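Local coordinates for CCHC-type domain-containing protein (Trypanosoma brucei brucei, PDB 7C45) that probably trims guide RNAs from their 3' ends as an RNase D-type exonuclease, and binds RNA together with calcium and zinc ions, at residues A28-L32 / V70-D74; F73-T77 / W175-P179; V107-C112 / Y226-V232; V147-A152 / L197-L202; R217-Y222 / W247-I252. All coordinates share one frame; numbering follows the deposited sequence.

Interactions 1 and 2 follow one another on strand 70-74 and share Phe73 and Asp74, their centres about 15 Å apart: the first packs helix 22-33 on the sheet, the second ties Asp74, just before helix 75-78, to the loop before helix 182-202. That helix carries the calcium ligand Asp191 and then enters interaction 4. Interaction 5 lies on helix 212-226, and interaction 3 takes its last residue and the loop after it. The nearest side chain of each contact lies about 7 Å (Trp175, interaction 2), 11 Å (Val107, interaction 3, and Leu148, interaction 4), 13 Å (Phe73, interaction 1) or 14 Å (Tyr222, interaction 5) from a bound calcium ion.

Interaction 1: A28-L32 / V70-D74; sequences AVTSL and VFLFD
Phe71 and Phe73, two residues apart on one face of strand 70-74, meet Ala28, Ser31 and Leu32 of helix 22-33. The Phe71 chain leaves CB with CG beside the backbone N (chi1 -68°), which sends the ring toward the helix. Ala28 CB then stands over the middle of that ring in a CH-pi contact, 3.7 Å from the centroid. At the tip, Phe71 CZ reaches Ala28 CA at 3.8 Å. Along the rim, Phe71 CE2 has Ser31 OG near the ring plane at 3.8 Å, and Phe71 CD2 has the methyl Leu32 CD2 at 4.1 Å.

Phe73 shares the same alanine: its CE1 lies 3.7 Å from Ala28 CB. Leu32 approaches this ring from the opposite direction, setting CD1 3.8 Å from Phe73 CZ, at the ring edge. Alanine suits the middle place because its single methyl fits between two large rings, and the leucine spans both with its two branches. Beyond the pair, Phe83 packs edge-to-face with Phe73, Val19 of strand 16-19 touches both phenylalanine side chains, and Met87 and Leu90 of helix 80-92 touch Leu32.

The meeting is therefore almost wholly apolar. With no directional bond between helix and strand in these segments, it depends on close fit, dispersion and buried carbon surface, while the bonds that position the strand run to its neighbours within the sheet.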
# COMPACT_ATOMS: atom_id res chain seq x y z
N ALA A 28 8.85 9.96 -18.76
CA ALA A 28 8.23 9.11 -17.75
C ALA A 28 6.75 8.90 -18.05
O ALA A 28 6.24 7.79 -17.90
CB ALA A 28 8.40 9.73 -16.36
N VAL A 29 6.06 9.96 -18.45
CA VAL A 29 4.66 9.86 -18.84
C VAL A 29 4.48 8.87 -20.00
O VAL A 29 3.60 8.01 -19.97
CB VAL A 29 4.10 11.24 -19.20
CG1 VAL A 29 2.79 11.11 -19.90
CG2 VAL A 29 3.96 12.09 -17.93
N THR A 30 5.31 9.00 -21.04
CA THR A 30 5.21 8.04 -22.15
C THR A 30 5.38 6.60 -21.66
O THR A 30 4.66 5.70 -22.12
CB THR A 30 6.22 8.37 -23.24
OG1 THR A 30 6.03 9.71 -23.68
CG2 THR A 30 6.04 7.44 -24.41
N SER A 31 6.30 6.35 -20.74
CA SER A 31 6.46 4.99 -20.21
C SER A 31 5.20 4.52 -19.49
O SER A 31 4.66 3.45 -19.78
CB SER A 31 7.64 4.92 -19.26
OG SER A 31 7.71 3.65 -18.64
N LEU A 32 4.71 5.33 -18.55
CA LEU A 32 3.55 4.92 -17.79
C LEU A 32 2.32 4.78 -18.67
O LEU A 32 1.42 4.00 -18.34
CB LEU A 32 3.28 5.92 -16.67
CG LEU A 32 4.34 6.06 -15.61
CD1 LEU A 32 4.03 7.29 -14.75
CD2 LEU A 32 4.43 4.79 -14.77
N VAL A 70 11.75 2.79 -10.95
CA VAL A 70 10.87 3.54 -10.06
C VAL A 70 11.02 5.02 -10.41
O VAL A 70 12.12 5.56 -10.33
CB VAL A 70 11.21 3.29 -8.59
CG1 VAL A 70 10.38 4.22 -7.67
CG2 VAL A 70 11.01 1.82 -8.24
N PHE A 71 9.94 5.65 -10.86
CA PHE A 71 10.01 7.08 -11.15
C PHE A 71 9.76 7.83 -9.86
O PHE A 71 8.78 7.56 -9.17
CB PHE A 71 8.98 7.49 -12.20
CG PHE A 71 9.24 6.94 -13.59
CD1 PHE A 71 10.40 7.26 -14.27
CD2 PHE A 71 8.28 6.14 -14.23
CE1 PHE A 71 10.63 6.79 -15.55
CE2 PHE A 71 8.50 5.65 -15.51
CZ PHE A 71 9.66 5.98 -16.17
N LEU A 72 10.63 8.78 -9.53
CA LEU A 72 10.41 9.66 -8.39
C LEU A 72 10.08 11.03 -8.97
O LEU A 72 10.97 11.77 -9.39
CB LEU A 72 11.62 9.73 -7.47
CG LEU A 72 12.10 8.38 -6.93
CD1 LEU A 72 13.38 8.59 -6.16
CD2 LEU A 72 11.01 7.77 -6.04
N PHE A 73 8.80 11.36 -9.00
CA PHE A 73 8.38 12.63 -9.58
C PHE A 73 8.62 13.73 -8.55
O PHE A 73 8.01 13.72 -7.49
CB PHE A 73 6.91 12.60 -9.98
CG PHE A 73 6.64 11.73 -11.16
CD1 PHE A 73 6.89 12.19 -12.44
CD2 PHE A 73 6.12 10.45 -11.00
CE1 PHE A 73 6.63 11.40 -13.54
CE2 PHE A 73 5.85 9.65 -12.10
CZ PHE A 73 6.09 10.14 -13.37
N ASP A 74 9.52 14.66 -8.87
CA ASP A 74 9.80 15.77 -7.96
C ASP A 74 8.76 16.86 -8.25
O ASP A 74 8.98 17.80 -9.01
CB ASP A 74 11.23 16.26 -8.13
CG ASP A 74 11.60 17.34 -7.13
OD1 ASP A 74 10.70 17.87 -6.47
OD2 ASP A 74 12.79 17.66 -7.02

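Interaction 2: F73-T77 / W175-P179; sequences FDVLT and WDIRP
The flat guanidinium of Arg178 has Leu76 CD2 over one face, 3.7 Å from Arg178 CZ, and receives the carboxylate of Asp74 at its edge. The grip is side-on: Arg178 NE reaches Asp74 OD2 at 2.9 Å, and Arg178 NH2 reaches Asp74 OD1 at 2.9 Å. Both oxygens lie near the guanidinium plane, but the carboxylate is turned 49° against it, so the arginine nitrogens come from above the carboxylate plane.

The opposite face of the carboxylate is taken by Thr77. Its N donates to Asp74 OD1 at 2.9 Å, capping the helix that starts at Val75, while Thr77 OG1 gives a 2.7 Å bond to Asp74 OD2. Each acid oxygen thus serves two donors, which would be expected to stabilise the ionised form of this buried group. Asp74 can do so because its CG is swung anti to the backbone N (chi1 -175°).

The remaining edge of the arginine turns back on its own loop: Arg178 NH1 bonds to Trp175 O at 2.9 Å, and Arg178 NH1 also bonds to Ile177 O at 2.8 Å. An arginine suits the place, since its fan of N-H groups can fasten both segments; Ser58 OG bonds NH2 as well. Trp175 itself packs on a phosphate of the bound RNA. Here an N-cap aspartate at a strand-to-helix turn of the exonuclease sheet doubles as the salt-bridge partner of the loop leading into helix 182-202.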
# COMPACT_ATOMS: atom_id res chain seq x y z
N PHE A 73 8.80 11.36 -9.00
CA PHE A 73 8.38 12.63 -9.58
C PHE A 73 8.62 13.73 -8.55
O PHE A 73 8.01 13.72 -7.49
CB PHE A 73 6.91 12.60 -9.98
CG PHE A 73 6.64 11.73 -11.16
CD1 PHE A 73 6.89 12.19 -12.44
CD2 PHE A 73 6.12 10.45 -11.00
CE1 PHE A 73 6.63 11.40 -13.54
CE2 PHE A 73 5.85 9.65 -12.10
CZ PHE A 73 6.09 10.14 -13.37
N ASP A 74 9.52 14.66 -8.87
CA ASP A 74 9.80 15.77 -7.96
C ASP A 74 8.76 16.86 -8.25
O ASP A 74 8.98 17.80 -9.01
CB ASP A 74 11.23 16.26 -8.13
CG ASP A 74 11.60 17.34 -7.13
OD1 ASP A 74 10.70 17.87 -6.47
OD2 ASP A 74 12.79 17.66 -7.02
N VAL A 75 7.58 16.69 -7.63
CA VAL A 75 6.50 17.65 -7.83
C VAL A 75 6.88 19.02 -7.27
O VAL A 75 6.51 20.06 -7.84
CB VAL A 75 5.20 17.08 -7.19
CG1 VAL A 75 4.04 18.09 -7.26
CG2 VAL A 75 4.79 15.80 -7.89
N LEU A 76 7.62 19.07 -6.17
CA LEU A 76 8.04 20.36 -5.61
C LEU A 76 8.85 21.15 -6.63
O LEU A 76 8.61 22.34 -6.85
CB LEU A 76 8.84 20.15 -4.33
CG LEU A 76 9.31 21.37 -3.55
CD1 LEU A 76 8.11 22.13 -3.02
CD2 LEU A 76 10.30 20.98 -2.45
N THR A 77 9.75 20.46 -7.34
CA THR A 77 10.59 21.16 -8.31
C THR A 77 9.84 21.43 -9.61
O THR A 77 9.88 22.53 -10.14
CB THR A 77 11.87 20.36 -8.56
OG1 THR A 77 12.64 20.29 -7.35
CG2 THR A 77 12.69 21.03 -9.64
N TRP A 175 10.87 16.44 3.77
CA TRP A 175 10.89 16.24 2.33
C TRP A 175 11.00 17.54 1.54
O TRP A 175 10.82 17.53 0.32
CB TRP A 175 9.65 15.45 1.90
CG TRP A 175 9.68 14.05 2.42
CD1 TRP A 175 9.02 13.56 3.51
CD2 TRP A 175 10.44 12.96 1.89
NE1 TRP A 175 9.31 12.23 3.69
CE2 TRP A 175 10.19 11.84 2.72
CE3 TRP A 175 11.31 12.82 0.81
CZ2 TRP A 175 10.77 10.60 2.48
CZ3 TRP A 175 11.91 11.59 0.58
CH2 TRP A 175 11.62 10.49 1.41
N ASP A 176 11.31 18.64 2.21
CA ASP A 176 11.48 19.91 1.53
C ASP A 176 12.89 20.14 0.99
O ASP A 176 13.07 20.99 0.12
CB ASP A 176 11.12 21.07 2.47
CG ASP A 176 11.97 21.08 3.75
OD1 ASP A 176 12.29 20.01 4.30
OD2 ASP A 176 12.28 22.19 4.20
N ILE A 177 13.88 19.42 1.50
CA ILE A 177 15.26 19.74 1.15
C ILE A 177 15.53 19.34 -0.29
O ILE A 177 15.04 18.31 -0.78
CB ILE A 177 16.25 19.05 2.11
CG1 ILE A 177 16.04 17.54 2.11
CG2 ILE A 177 16.15 19.60 3.51
CD1 ILE A 177 17.14 16.79 2.82
N ARG A 178 16.29 20.17 -0.98
CA ARG A 178 16.74 19.87 -2.34
C ARG A 178 18.22 20.23 -2.47
O ARG A 178 18.65 21.27 -1.99
CB ARG A 178 15.92 20.62 -3.39
CG ARG A 178 14.49 20.13 -3.56
CD ARG A 178 14.45 18.66 -3.95
NE ARG A 178 13.09 18.21 -4.21
CZ ARG A 178 12.21 17.87 -3.27
NH1 ARG A 178 12.56 17.91 -1.99
NH2 ARG A 178 11.00 17.46 -3.60
N PRO A 179 19.00 19.37 -3.09
CA PRO A 179 18.65 18.05 -3.60
C PRO A 179 18.33 17.10 -2.47
O PRO A 179 18.85 17.27 -1.37
CB PRO A 179 19.91 17.60 -4.33
CG PRO A 179 21.01 18.33 -3.62
CD PRO A 179 20.43 19.66 -3.26

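Interaction 3: V107-C112 / Y226-V232; sequences VEALSC and YAVGKPV
Where helix 212-226 runs out, Tyr226 and Ala227 press against Val107 of helix 104-114, and the loop that follows wraps along the same helix as far as Val232. Val107 CG1 meets Ala227 CB at 3.4 Å, tighter than ordinary van der Waals contact, and Tyr226 CB at 3.9 Å. One residue on, the carbonyl oxygen of Tyr226 takes a CA-H...O contact from Glu108 CA at 3.2 Å. The tyrosine's hydroxyl looks beyond the pair, bonding to Glu235.

Helix 104-114 belongs to the RNase H-like exonuclease fold. It also carries Asp106, which binds manganese in another crystal structure of this protein, though not in this one, and the side chain of Val107 is about 11 Å from a bound calcium ion.

Two side chains of the helix hold the loop's backbone. Ser111 OG accepts from Gly229 N at 2.7 Å in a rather bent bond (132°). Glycine fits here because its positive phi is hard for other residues to adopt. Glu108, extended from CB outward with CG anti to the backbone N (chi1 178°), reaches further and takes Val232 N at 2.8 Å on OE2; the N-H points almost straight at the oxygen (175°). Gln53 also bonds OE2, and Arg105 forms a salt bridge with OE1, so a buried acid is provided for. Cys112 SG lies against the Lys230-Pro231 peptide.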
# COMPACT_ATOMS: atom_id res chain seq x y z
N VAL A 107 -5.09 10.03 -1.93
CA VAL A 107 -6.15 10.46 -2.82
C VAL A 107 -6.67 11.83 -2.38
O VAL A 107 -6.96 12.70 -3.22
CB VAL A 107 -7.24 9.37 -2.83
CG1 VAL A 107 -8.60 9.93 -3.11
CG2 VAL A 107 -6.82 8.27 -3.80
N GLU A 108 -6.74 12.06 -1.06
CA GLU A 108 -7.09 13.37 -0.56
C GLU A 108 -6.10 14.41 -1.04
O GLU A 108 -6.51 15.50 -1.46
CB GLU A 108 -7.14 13.36 0.96
CG GLU A 108 -7.46 14.72 1.56
CD GLU A 108 -7.48 14.65 3.06
OE1 GLU A 108 -6.51 14.11 3.62
OE2 GLU A 108 -8.47 15.09 3.67
N ALA A 109 -4.81 14.09 -1.01
CA ALA A 109 -3.80 15.05 -1.46
C ALA A 109 -3.83 15.24 -2.96
O ALA A 109 -3.64 16.36 -3.45
CB ALA A 109 -2.40 14.62 -1.00
N LEU A 110 -4.05 14.16 -3.71
CA LEU A 110 -4.17 14.30 -5.16
C LEU A 110 -5.32 15.24 -5.51
O LEU A 110 -5.20 16.08 -6.39
CB LEU A 110 -4.37 12.94 -5.83
CG LEU A 110 -3.15 12.03 -5.81
CD1 LEU A 110 -3.49 10.68 -6.44
CD2 LEU A 110 -1.97 12.66 -6.52
N SER A 111 -6.45 15.11 -4.81
CA SER A 111 -7.62 15.91 -5.15
C SER A 111 -7.45 17.35 -4.67
O SER A 111 -7.67 18.30 -5.44
CB SER A 111 -8.89 15.29 -4.56
OG SER A 111 -10.02 16.11 -4.82
N CYS A 112 -7.06 17.53 -3.41
CA CYS A 112 -6.94 18.87 -2.83
C CYS A 112 -5.82 19.66 -3.47
O CYS A 112 -6.00 20.84 -3.80
CB CYS A 112 -6.66 18.77 -1.34
SG CYS A 112 -8.07 18.30 -0.38
N TYR A 226 -12.66 10.25 -0.30
CA TYR A 226 -11.48 11.04 0.04
C TYR A 226 -11.05 12.01 -1.05
O TYR A 226 -10.27 12.92 -0.77
CB TYR A 226 -10.31 10.09 0.41
CG TYR A 226 -10.47 9.58 1.81
CD1 TYR A 226 -11.22 8.44 2.06
CD2 TYR A 226 -9.98 10.29 2.90
CE1 TYR A 226 -11.42 7.98 3.37
CE2 TYR A 226 -10.17 9.85 4.22
CZ TYR A 226 -10.90 8.70 4.45
OH TYR A 226 -11.11 8.25 5.75
N ALA A 227 -11.56 11.86 -2.26
CA ALA A 227 -11.21 12.74 -3.38
C ALA A 227 -12.39 13.66 -3.66
O ALA A 227 -13.13 13.48 -4.62
CB ALA A 227 -10.84 11.93 -4.61
N VAL A 228 -12.53 14.69 -2.82
CA VAL A 228 -13.67 15.61 -2.86
C VAL A 228 -13.24 17.06 -3.03
O VAL A 228 -14.04 17.96 -2.79
CB VAL A 228 -14.57 15.47 -1.62
CG1 VAL A 228 -15.22 14.08 -1.55
CG2 VAL A 228 -13.77 15.78 -0.35
N GLY A 229 -12.00 17.30 -3.41
CA GLY A 229 -11.59 18.66 -3.72
C GLY A 229 -11.34 19.57 -2.54
O GLY A 229 -11.12 20.76 -2.75
N LYS A 230 -11.35 19.04 -1.32
CA LYS A 230 -11.20 19.77 -0.08
C LYS A 230 -10.85 18.76 0.99
O LYS A 230 -11.09 17.56 0.81
CB LYS A 230 -12.48 20.52 0.31
CG LYS A 230 -13.64 19.55 0.51
CD LYS A 230 -14.89 20.24 1.07
CE LYS A 230 -16.13 19.41 0.78
NZ LYS A 230 -17.33 19.99 1.43
N PRO A 231 -10.26 19.17 2.09
CA PRO A 231 -9.96 18.19 3.14
C PRO A 231 -11.23 17.47 3.60
O PRO A 231 -12.32 18.03 3.61
CB PRO A 231 -9.32 19.03 4.24
CG PRO A 231 -8.71 20.20 3.47
CD PRO A 231 -9.74 20.51 2.44
N VAL A 232 -11.07 16.19 3.87
CA VAL A 232 -12.17 15.36 4.34
C VAL A 232 -12.57 15.81 5.74
O VAL A 232 -11.71 15.97 6.61
CB VAL A 232 -11.78 13.88 4.33
CG1 VAL A 232 -12.80 13.06 5.02
CG2 VAL A 232 -11.62 13.42 2.89

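Interaction 4: V147-A152 / L197-L202; sequences VLKSVA and LLSNYL
Val151 of helix 144-152 pushes its CG1 branch against Tyr201 of helix 182-202, the two chains sliding past each other in opposite directions. With CG1 anti to the backbone N (chi1 172°), that methyl is aimed at the partner helix, 3.4 Å from Tyr201 CB and 3.8 Å from Leu198 CD2. A branched valine suits a place where one stiff methyl must touch several neighbours.

Tyr201 holds its ring against the end of helix 144-152. Ala152 lies over one face, its CB 3.6 Å from Tyr201 CE1 and 4.0 Å from the ring centroid, a CH-pi contact. The small alanine side chain lets the ring come this close.

The leucines fill the rest. Leu198 crosses Leu148 at about a right angle, and Leu148 CD2 lies 3.8 Å from Leu198 CG. The first torsion of Leu148 is drawn away from the staggered position, to -91°, which helps swing its end over toward the other helix. Leu197 takes the crowded position between backbone N and carbonyl carbon, and by this turn its CD1 comes to 4.0 Å from Ala152 CB and 4.1 Å from Leu148 CD2.

The helix axes here cross at 42° with a closest approach of 10.1 Å, a spacing filled by the side chains of the two helices. On the flanks, helix 124-136 touches Val151 through Phe128, Leu198 through Leu124 and Leu202 through Ile131, while helix 4-12 covers Leu197 and Tyr201.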
# COMPACT_ATOMS: atom_id res chain seq x y z
N VAL A 147 2.24 -6.82 6.03
CA VAL A 147 1.63 -7.40 4.84
C VAL A 147 2.70 -8.04 3.97
O VAL A 147 2.49 -9.12 3.41
CB VAL A 147 0.85 -6.34 4.06
CG1 VAL A 147 0.29 -6.98 2.78
CG2 VAL A 147 -0.24 -5.79 4.90
N LEU A 148 3.85 -7.39 3.84
CA LEU A 148 4.93 -7.96 3.04
C LEU A 148 5.31 -9.35 3.56
O LEU A 148 5.43 -10.30 2.78
CB LEU A 148 6.13 -7.02 3.04
CG LEU A 148 6.15 -6.01 1.90
CD1 LEU A 148 7.35 -5.10 2.09
CD2 LEU A 148 6.23 -6.74 0.55
N LYS A 149 5.46 -9.49 4.88
CA LYS A 149 5.88 -10.76 5.47
C LYS A 149 4.81 -11.83 5.31
O LYS A 149 5.10 -12.97 4.91
CB LYS A 149 6.21 -10.54 6.95
CG LYS A 149 6.70 -11.75 7.71
CD LYS A 149 7.44 -11.29 8.97
CE LYS A 149 7.12 -12.14 10.19
NZ LYS A 149 7.48 -13.56 9.99
N SER A 150 3.56 -11.48 5.59
CA SER A 150 2.50 -12.47 5.52
C SER A 150 2.20 -12.88 4.08
O SER A 150 1.90 -14.04 3.82
CB SER A 150 1.24 -11.94 6.20
OG SER A 150 0.15 -12.78 5.88
N VAL A 151 2.27 -11.95 3.13
CA VAL A 151 1.89 -12.27 1.75
C VAL A 151 3.07 -12.80 0.94
O VAL A 151 2.93 -13.77 0.21
CB VAL A 151 1.26 -11.05 1.07
CG1 VAL A 151 1.07 -11.34 -0.39
CG2 VAL A 151 -0.07 -10.70 1.72
N ALA A 152 4.24 -12.17 1.03
CA ALA A 152 5.36 -12.54 0.18
C ALA A 152 6.51 -13.19 0.93
O ALA A 152 7.50 -13.56 0.31
CB ALA A 152 5.88 -11.30 -0.57
N LEU A 197 5.17 -5.69 -6.37
CA LEU A 197 5.40 -7.11 -6.17
C LEU A 197 4.25 -7.75 -5.40
O LEU A 197 3.87 -8.90 -5.68
CB LEU A 197 6.74 -7.34 -5.47
CG LEU A 197 6.99 -7.15 -3.99
CD1 LEU A 197 6.60 -8.38 -3.16
CD2 LEU A 197 8.44 -6.79 -3.77
N LEU A 198 3.65 -7.02 -4.45
CA LEU A 198 2.50 -7.55 -3.73
C LEU A 198 1.33 -7.81 -4.65
O LEU A 198 0.55 -8.74 -4.40
CB LEU A 198 2.07 -6.57 -2.63
CG LEU A 198 2.95 -6.66 -1.38
CD1 LEU A 198 2.64 -5.51 -0.42
CD2 LEU A 198 2.80 -8.02 -0.68
N SER A 199 1.16 -6.98 -5.68
CA SER A 199 0.06 -7.19 -6.62
C SER A 199 0.20 -8.53 -7.32
O SER A 199 -0.81 -9.14 -7.68
CB SER A 199 -0.00 -6.07 -7.65
OG SER A 199 1.11 -6.13 -8.53
N ASN A 200 1.43 -9.02 -7.49
CA ASN A 200 1.62 -10.32 -8.13
C ASN A 200 1.07 -11.45 -7.27
O ASN A 200 0.66 -12.49 -7.80
CB ASN A 200 3.11 -10.57 -8.40
CG ASN A 200 3.62 -9.76 -9.58
OD1 ASN A 200 2.86 -9.35 -10.46
ND2 ASN A 200 4.93 -9.54 -9.61
N TYR A 201 1.07 -11.26 -5.96
CA TYR A 201 0.56 -12.29 -5.08
C TYR A 201 -0.94 -12.19 -4.88
O TYR A 201 -1.60 -13.21 -4.70
CB TYR A 201 1.24 -12.20 -3.72
CG TYR A 201 2.69 -12.60 -3.70
CD1 TYR A 201 3.70 -11.68 -4.02
CD2 TYR A 201 3.07 -13.89 -3.37
CE1 TYR A 201 5.02 -12.04 -4.00
CE2 TYR A 201 4.38 -14.25 -3.34
CZ TYR A 201 5.35 -13.33 -3.65
OH TYR A 201 6.66 -13.71 -3.61
N LEU A 202 -1.49 -10.97 -4.90
CA LEU A 202 -2.87 -10.75 -4.49
C LEU A 202 -3.83 -10.66 -5.66
O LEU A 202 -5.00 -11.00 -5.51
CB LEU A 202 -2.95 -9.46 -3.66
CG LEU A 202 -2.30 -9.54 -2.27
CD1 LEU A 202 -2.21 -8.17 -1.56
CD2 LEU A 202 -3.03 -10.56 -1.38

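Interaction 5: R217-Y222 / W247-I252; sequences RLTAQY and WLERYI
Leu218 and Tyr251 bring their CA atoms within 5.8 Å where helix 212-226 passes helix 245-251. The short axes approach to 10.3 Å with N-to-C directions 138° apart, so the helices run roughly against each other at a slant. Leu218 is wedged there: its CA lies over one face of the Tyr251 ring, 4.1 Å from the centroid, and its CD1 packs 3.7 Å from Trp247 CB. The other methyl, CD2, turns to Leu248 and Ile252, which makes a branched leucine apt at this centre.

Trp247 is used on both its edge and a face. Its six-membered ring points its edge at the face of Tyr222 in a T-shaped pair, centroids 4.8 Å apart and planes at 74°, with Trp247 CZ3 3.6 Å from Tyr222 CE1. The hydroxyl of that tyrosine bonds to Asp237, which helps to fix the ring.

This helical pair packs on helix 124-136, where Val126 meets Leu218 and Trp133 meets Leu248, and helix 245-251 leads shortly to Cys258, the first ligand of a zinc site.

Over one face of the indole comes Gln221 CG, 3.4 Å from the six-membered centroid. A bend at chi2 (57°) then carries the amide on to Tyr251, where Gln221 NE2 donates to the hydroxyl oxygen OH at 2.8 Å in a nearly straight bond, the oxygen lying in the amide plane. Glutamine thus offers both a CH2 group to a ring and an N-H to a phenol. On the far side of the Tyr251 ring from Leu218 lies Arg250 CG, and the guanidinium of Arg250 has the Tyr251 hydroxyl oxygen over one of its faces.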
# COMPACT_ATOMS: atom_id res chain seq x y z
N ARG A 217 -14.14 -2.27 -6.26
CA ARG A 217 -15.33 -1.49 -5.93
C ARG A 217 -15.20 -0.87 -4.55
O ARG A 217 -15.56 0.30 -4.34
CB ARG A 217 -16.58 -2.37 -6.04
CG ARG A 217 -16.89 -2.82 -7.47
CD ARG A 217 -17.09 -1.64 -8.39
NE ARG A 217 -15.84 -1.19 -9.00
CZ ARG A 217 -15.54 0.08 -9.28
NH1 ARG A 217 -14.36 0.37 -9.83
NH2 ARG A 217 -16.39 1.06 -9.01
N LEU A 218 -14.67 -1.63 -3.60
CA LEU A 218 -14.48 -1.09 -2.26
C LEU A 218 -13.46 0.04 -2.28
O LEU A 218 -13.68 1.10 -1.67
CB LEU A 218 -14.05 -2.21 -1.32
CG LEU A 218 -13.66 -1.85 0.12
CD1 LEU A 218 -14.77 -1.07 0.85
CD2 LEU A 218 -13.32 -3.12 0.89
N THR A 219 -12.37 -0.14 -3.02
CA THR A 219 -11.42 0.96 -3.17
C THR A 219 -12.07 2.17 -3.84
O THR A 219 -11.79 3.32 -3.46
CB THR A 219 -10.21 0.50 -3.97
OG1 THR A 219 -9.64 -0.67 -3.37
CG2 THR A 219 -9.17 1.59 -3.99
N ALA A 220 -12.91 1.95 -4.85
CA ALA A 220 -13.57 3.08 -5.50
C ALA A 220 -14.40 3.88 -4.51
O ALA A 220 -14.50 5.10 -4.63
CB ALA A 220 -14.44 2.63 -6.66
N GLN A 221 -15.01 3.19 -3.54
CA GLN A 221 -15.76 3.90 -2.50
C GLN A 221 -14.83 4.79 -1.68
O GLN A 221 -15.21 5.90 -1.30
CB GLN A 221 -16.46 2.88 -1.60
CG GLN A 221 -17.34 3.50 -0.51
CD GLN A 221 -18.41 4.40 -1.09
OE1 GLN A 221 -18.34 5.62 -0.96
NE2 GLN A 221 -19.39 3.80 -1.76
N TYR A 222 -13.64 4.29 -1.36
CA TYR A 222 -12.67 5.11 -0.63
C TYR A 222 -12.25 6.33 -1.44
O TYR A 222 -12.09 7.43 -0.89
CB TYR A 222 -11.45 4.27 -0.25
CG TYR A 222 -11.69 3.54 1.04
CD1 TYR A 222 -11.62 4.21 2.25
CD2 TYR A 222 -12.00 2.20 1.04
CE1 TYR A 222 -11.88 3.56 3.44
CE2 TYR A 222 -12.27 1.53 2.23
CZ TYR A 222 -12.20 2.21 3.43
OH TYR A 222 -12.47 1.57 4.63
N TRP A 247 -18.78 -1.16 5.22
CA TRP A 247 -18.33 -1.27 3.83
C TRP A 247 -17.84 -2.68 3.52
O TRP A 247 -18.06 -3.19 2.42
CB TRP A 247 -17.23 -0.25 3.53
CG TRP A 247 -17.76 1.14 3.46
CD1 TRP A 247 -19.04 1.56 3.70
CD2 TRP A 247 -17.02 2.30 3.07
NE1 TRP A 247 -19.13 2.92 3.52
CE2 TRP A 247 -17.91 3.39 3.13
CE3 TRP A 247 -15.70 2.51 2.70
CZ2 TRP A 247 -17.51 4.69 2.82
CZ3 TRP A 247 -15.31 3.81 2.40
CH2 TRP A 247 -16.20 4.87 2.47
N LEU A 248 -17.16 -3.32 4.47
CA LEU A 248 -16.73 -4.71 4.26
C LEU A 248 -17.94 -5.61 4.05
O LEU A 248 -17.96 -6.43 3.12
CB LEU A 248 -15.90 -5.18 5.45
CG LEU A 248 -14.46 -4.65 5.48
CD1 LEU A 248 -13.80 -4.87 6.82
CD2 LEU A 248 -13.62 -5.28 4.41
N GLU A 249 -18.95 -5.47 4.91
CA GLU A 249 -20.16 -6.26 4.74
C GLU A 249 -20.77 -6.05 3.36
O GLU A 249 -21.22 -7.01 2.72
CB GLU A 249 -21.19 -5.92 5.84
CG GLU A 249 -20.72 -6.17 7.27
CD GLU A 249 -21.19 -7.51 7.85
OE1 GLU A 249 -21.55 -8.41 7.06
OE2 GLU A 249 -21.19 -7.66 9.09
N ARG A 250 -20.76 -4.81 2.87
CA ARG A 250 -21.41 -4.49 1.61
C ARG A 250 -20.62 -5.01 0.41
O ARG A 250 -21.18 -5.67 -0.48
CB ARG A 250 -21.60 -2.98 1.50
CG ARG A 250 -22.03 -2.50 0.14
CD ARG A 250 -22.23 -1.00 0.21
NE ARG A 250 -22.57 -0.41 -1.07
CZ ARG A 250 -22.72 0.89 -1.27
NH1 ARG A 250 -23.04 1.35 -2.48
NH2 ARG A 250 -22.54 1.73 -0.27
N TYR A 251 -19.33 -4.73 0.36
CA TYR A 251 -18.53 -5.03 -0.83
C TYR A 251 -17.93 -6.43 -0.82
O TYR A 251 -17.76 -7.02 -1.89
CB TYR A 251 -17.41 -3.99 -0.98
CG TYR A 251 -17.96 -2.63 -1.34
CD1 TYR A 251 -18.17 -2.27 -2.66
CD2 TYR A 251 -18.29 -1.71 -0.35
CE1 TYR A 251 -18.71 -1.04 -3.00
CE2 TYR A 251 -18.81 -0.47 -0.68
CZ TYR A 251 -19.02 -0.14 -2.01
OH TYR A 251 -19.55 1.08 -2.34
N ILE A 252 -17.59 -6.96 0.35
CA ILE A 252 -16.97 -8.26 0.46
C ILE A 252 -17.97 -9.33 0.87
O ILE A 252 -17.91 -10.46 0.38
CB ILE A 252 -15.78 -8.20 1.44
CG1 ILE A 252 -14.83 -7.04 1.11
CG2 ILE A 252 -15.01 -9.50 1.41
CD1 ILE A 252 -14.27 -7.09 -0.29